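Local structure of putative CRISPR-associated endoribonuclease-like protein Cas6nc (3QJL) at residues A[63-66]-A[72-75]. The protein binds CRISPR RNA and belongs to the Cas6 endoribonuclease family of the prokaryotic adaptive immune system, probably acting as a non-cleaving relative. Numbering follows the deposited sequence.
Sequences KRKI and IEIL. With nucleotides of chain D; nucleotides of chain B.
The guanidinium of Arg64 has the base of U3 of chain B over one face, offset so that its C4 stands 3.6 Å above the plane, while phosphate oxygens of A6 and C5 of chain D approach obliquely. Arg64 NE comes within 3.0 Å of OP2 of A6 of chain D; a hydrogen bond from Arg64 NH2 to OP1 of that phosphate is doubtful, the nitrogen sitting too close to U3. CG of Arg64 sits between its own backbone N and carbonyl carbon (chi1 57°), and the extended chain carries the charge in among the RNA. At its root, Arg64 CB packs on Ile72 CG2 at 3.6 Å. The terminal CD1 of Ile72 touches the adenine of A6 at C6, 3.4 Å away, and Ile66 CD1 meets the ribose at C5'. These residues belong to a beta hairpin in the N-terminal Cas6 region, whose strand 64-67 offers an outer edge: Ile66 N donates to O2 of the C5 base at 2.7 Å. Lys65 and Glu73 form the hydrogen-bonded pair, with Lys65 N to Glu73 O at 3.2 Å and Glu73 N to Lys65 O at 2.8 Å. On the face opposite Arg64, the Lys65 aliphatic chain lies between Glu73 OE2 and the C5 base. Past the paired strands, Leu75 N reaches Lys63 O at 2.9 Å and Leu75 CB packs against Lys63 CG, the side chains crossing at about a right angle.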
loop_
_atom_site.group_PDB
_atom_site.type_symbol
_atom_site.label_atom_id
_atom_site.label_comp_id
_atom_site.label_asym_id
_atom_site.label_seq_id
_atom_site.Cartn_x
_atom_site.Cartn_y
_atom_site.Cartn_z
ATOM N N LYS A 63 7.545 -15.053 -1.773
ATOM C CA LYS A 63 7.301 -15.138 -0.335
ATOM C C LYS A 63 8.476 -14.636 0.512
ATOM O O LYS A 63 9.622 -15.050 0.322
ATOM C CB LYS A 63 6.831 -16.538 0.063
ATOM C CG LYS A 63 7.910 -17.489 0.473
ATOM C CD LYS A 63 7.568 -18.885 -0.025
ATOM C CE LYS A 63 6.062 -19.135 0.011
ATOM N NZ LYS A 63 5.748 -20.508 -0.488
ATOM N N ARG A 64 8.168 -13.736 1.447
ATOM C CA ARG A 64 9.178 -12.882 2.065
ATOM C C ARG A 64 8.779 -12.404 3.459
ATOM O O ARG A 64 7.620 -12.499 3.859
ATOM C CB ARG A 64 9.425 -11.659 1.170
ATOM C CG ARG A 64 8.157 -10.860 0.911
ATOM C CD ARG A 64 8.202 -10.027 -0.358
ATOM N NE ARG A 64 6.955 -9.281 -0.530
ATOM C CZ ARG A 64 5.793 -9.852 -0.823
ATOM N NH1 ARG A 64 5.730 -11.166 -0.979
ATOM N NH2 ARG A 64 4.697 -9.123 -0.957
ATOM N N LYS A 65 9.763 -11.908 4.198
ATOM C CA LYS A 65 9.528 -11.228 5.459
ATOM C C LYS A 65 10.408 -9.985 5.428
ATOM O O LYS A 65 11.299 -9.891 4.572
ATOM C CB LYS A 65 9.888 -12.128 6.637
ATOM C CG LYS A 65 8.800 -13.121 6.998
ATOM C CD LYS A 65 9.222 -14.022 8.164
ATOM C CE LYS A 65 8.114 -15.019 8.512
ATOM N NZ LYS A 65 8.622 -16.242 9.202
ATOM N N ILE A 66 10.163 -9.027 6.322
ATOM C CA ILE A 66 10.922 -7.780 6.280
ATOM C C ILE A 66 11.848 -7.549 7.473
ATOM O O ILE A 66 11.463 -7.730 8.636
ATOM C CB ILE A 66 10.019 -6.550 6.087
ATOM C CG1 ILE A 66 9.073 -6.774 4.914
ATOM C CG2 ILE A 66 10.866 -5.319 5.806
ATOM C CD1 ILE A 66 9.715 -6.505 3.564
ATOM N N ILE A 72 14.887 -7.409 2.471
ATOM C CA ILE A 72 13.818 -8.387 2.325
ATOM C C ILE A 72 14.330 -9.810 2.502
ATOM O O ILE A 72 15.254 -10.244 1.820
ATOM C CB ILE A 72 13.176 -8.259 0.933
ATOM C CG1 ILE A 72 12.864 -6.788 0.640
ATOM C CG2 ILE A 72 11.934 -9.147 0.818
ATOM C CD1 ILE A 72 12.405 -6.513 -0.766
ATOM N N GLU A 73 13.726 -10.540 3.424
ATOM C CA GLU A 73 14.079 -11.930 3.628
ATOM C C GLU A 73 13.470 -12.763 2.521
ATOM O O GLU A 73 12.250 -12.769 2.370
ATOM C CB GLU A 73 13.495 -12.419 4.945
ATOM C CG GLU A 73 14.480 -12.527 6.083
ATOM C CD GLU A 73 13.810 -12.996 7.367
ATOM O OE1 GLU A 73 13.996 -12.332 8.412
ATOM O OE2 GLU A 73 13.092 -14.024 7.328
ATOM N N ILE A 74 14.290 -13.505 1.780
ATOM C CA ILE A 74 13.751 -14.351 0.720
ATOM C C ILE A 74 13.430 -15.739 1.276
ATOM O O ILE A 74 14.330 -16.505 1.618
ATOM C CB ILE A 74 14.751 -14.493 -0.451
ATOM C CG1 ILE A 74 14.945 -13.157 -1.157
ATOM C CG2 ILE A 74 14.252 -15.507 -1.454
ATOM C CD1 ILE A 74 16.131 -13.125 -2.061
ATOM N N LEU A 75 12.141 -16.052 1.381
ATOM C CA LEU A 75 11.717 -17.372 1.838
ATOM C C LEU A 75 11.353 -18.285 0.673
ATOM O O LEU A 75 11.033 -19.460 0.864
ATOM C CB LEU A 75 10.544 -17.261 2.805
ATOM C CG LEU A 75 10.839 -16.477 4.083
ATOM C CD1 LEU A 75 9.863 -16.874 5.180
ATOM C CD2 LEU A 75 12.265 -16.704 4.541
ATOM P P A D 6 5.599 -6.462 1.894
ATOM O OP1 A D 6 4.507 -6.577 0.902
ATOM O OP2 A D 6 6.726 -7.416 1.824
ATOM O "O5'" A D 6 6.152 -4.974 1.905
ATOM C "C5'" A D 6 7.108 -4.552 2.867
ATOM C "C4'" A D 6 7.896 -3.358 2.385
ATOM O "O4'" A D 6 8.872 -3.801 1.409
ATOM C "C3'" A D 6 7.079 -2.266 1.703
ATOM O "O3'" A D 6 7.678 -0.992 1.962
ATOM C "C2'" A D 6 7.229 -2.605 0.224
ATOM O "O2'" A D 6 7.065 -1.501 -0.637
ATOM C "C1'" A D 6 8.652 -3.162 0.169
ATOM N N9 A D 6 8.867 -4.162 -0.879
ATOM C C8 A D 6 8.096 -5.269 -1.146
ATOM N N7 A D 6 8.534 -6.032 -2.128
ATOM C C5 A D 6 9.689 -5.386 -2.529
ATOM C C6 A D 6 10.617 -5.691 -3.533
ATOM N N6 A D 6 10.516 -6.754 -4.335
ATOM N N1 A D 6 11.666 -4.855 -3.675
ATOM C C2 A D 6 11.761 -3.786 -2.865
ATOM N N3 A D 6 10.947 -3.386 -1.891
ATOM C C4 A D 6 9.917 -4.243 -1.768
ATOM P P C D 5 0.587 -8.309 2.646
ATOM O OP1 C D 5 -0.177 -7.290 1.880
ATOM O OP2 C D 5 1.757 -8.952 2.004
ATOM O "O5'" C D 5 1.010 -7.728 4.056
ATOM C "C5'" C D 5 2.019 -8.357 4.825
ATOM C "C4'" C D 5 3.280 -7.541 4.844
ATOM O "O4'" C D 5 3.997 -7.816 6.073
ATOM C "C3'" C D 5 4.250 -7.826 3.708
ATOM O "O3'" C D 5 4.940 -6.622 3.357
ATOM C "C2'" C D 5 5.222 -8.819 4.345
ATOM O "O2'" C D 5 6.499 -8.851 3.749
ATOM C "C1'" C D 5 5.284 -8.312 5.783
ATOM N N1 C D 5 5.595 -9.349 6.789
ATOM C C2 C D 5 6.825 -9.338 7.450
ATOM O O2 C D 5 7.671 -8.488 7.151
ATOM N N3 C D 5 7.080 -10.267 8.394
ATOM C C4 C D 5 6.158 -11.181 8.690
ATOM N N4 C D 5 6.459 -12.088 9.625
ATOM C C5 C D 5 4.887 -11.210 8.045
ATOM C C6 C D 5 4.649 -10.276 7.117
ATOM P P U B 3 1.979 -12.724 -5.792
ATOM O OP1 U B 3 3.414 -12.644 -6.201
ATOM O OP2 U B 3 1.463 -14.009 -5.253
ATOM O "O5'" U B 3 1.636 -11.536 -4.781
ATOM C "C5'" U B 3 0.629 -10.584 -5.083
ATOM C "C4'" U B 3 1.032 -9.186 -4.660
ATOM O "O4'" U B 3 2.124 -9.235 -3.710
ATOM C "C3'" U B 3 1.555 -8.272 -5.753
ATOM O "O3'" U B 3 0.522 -7.725 -6.546
ATOM C "C2'" U B 3 2.318 -7.220 -4.963
ATOM O "O2'" U B 3 1.427 -6.243 -4.457
ATOM C "C1'" U B 3 2.863 -8.035 -3.787
ATOM N N1 U B 3 4.304 -8.349 -3.937
ATOM C C2 U B 3 5.179 -7.495 -3.298
ATOM O O2 U B 3 4.782 -6.555 -2.653
ATOM N N3 U B 3 6.515 -7.759 -3.418
ATOM C C4 U B 3 7.062 -8.802 -4.133
ATOM O O4 U B 3 8.287 -8.931 -4.181
ATOM C C5 U B 3 6.102 -9.646 -4.776
ATOM C C6 U B 3 4.789 -9.403 -4.662
#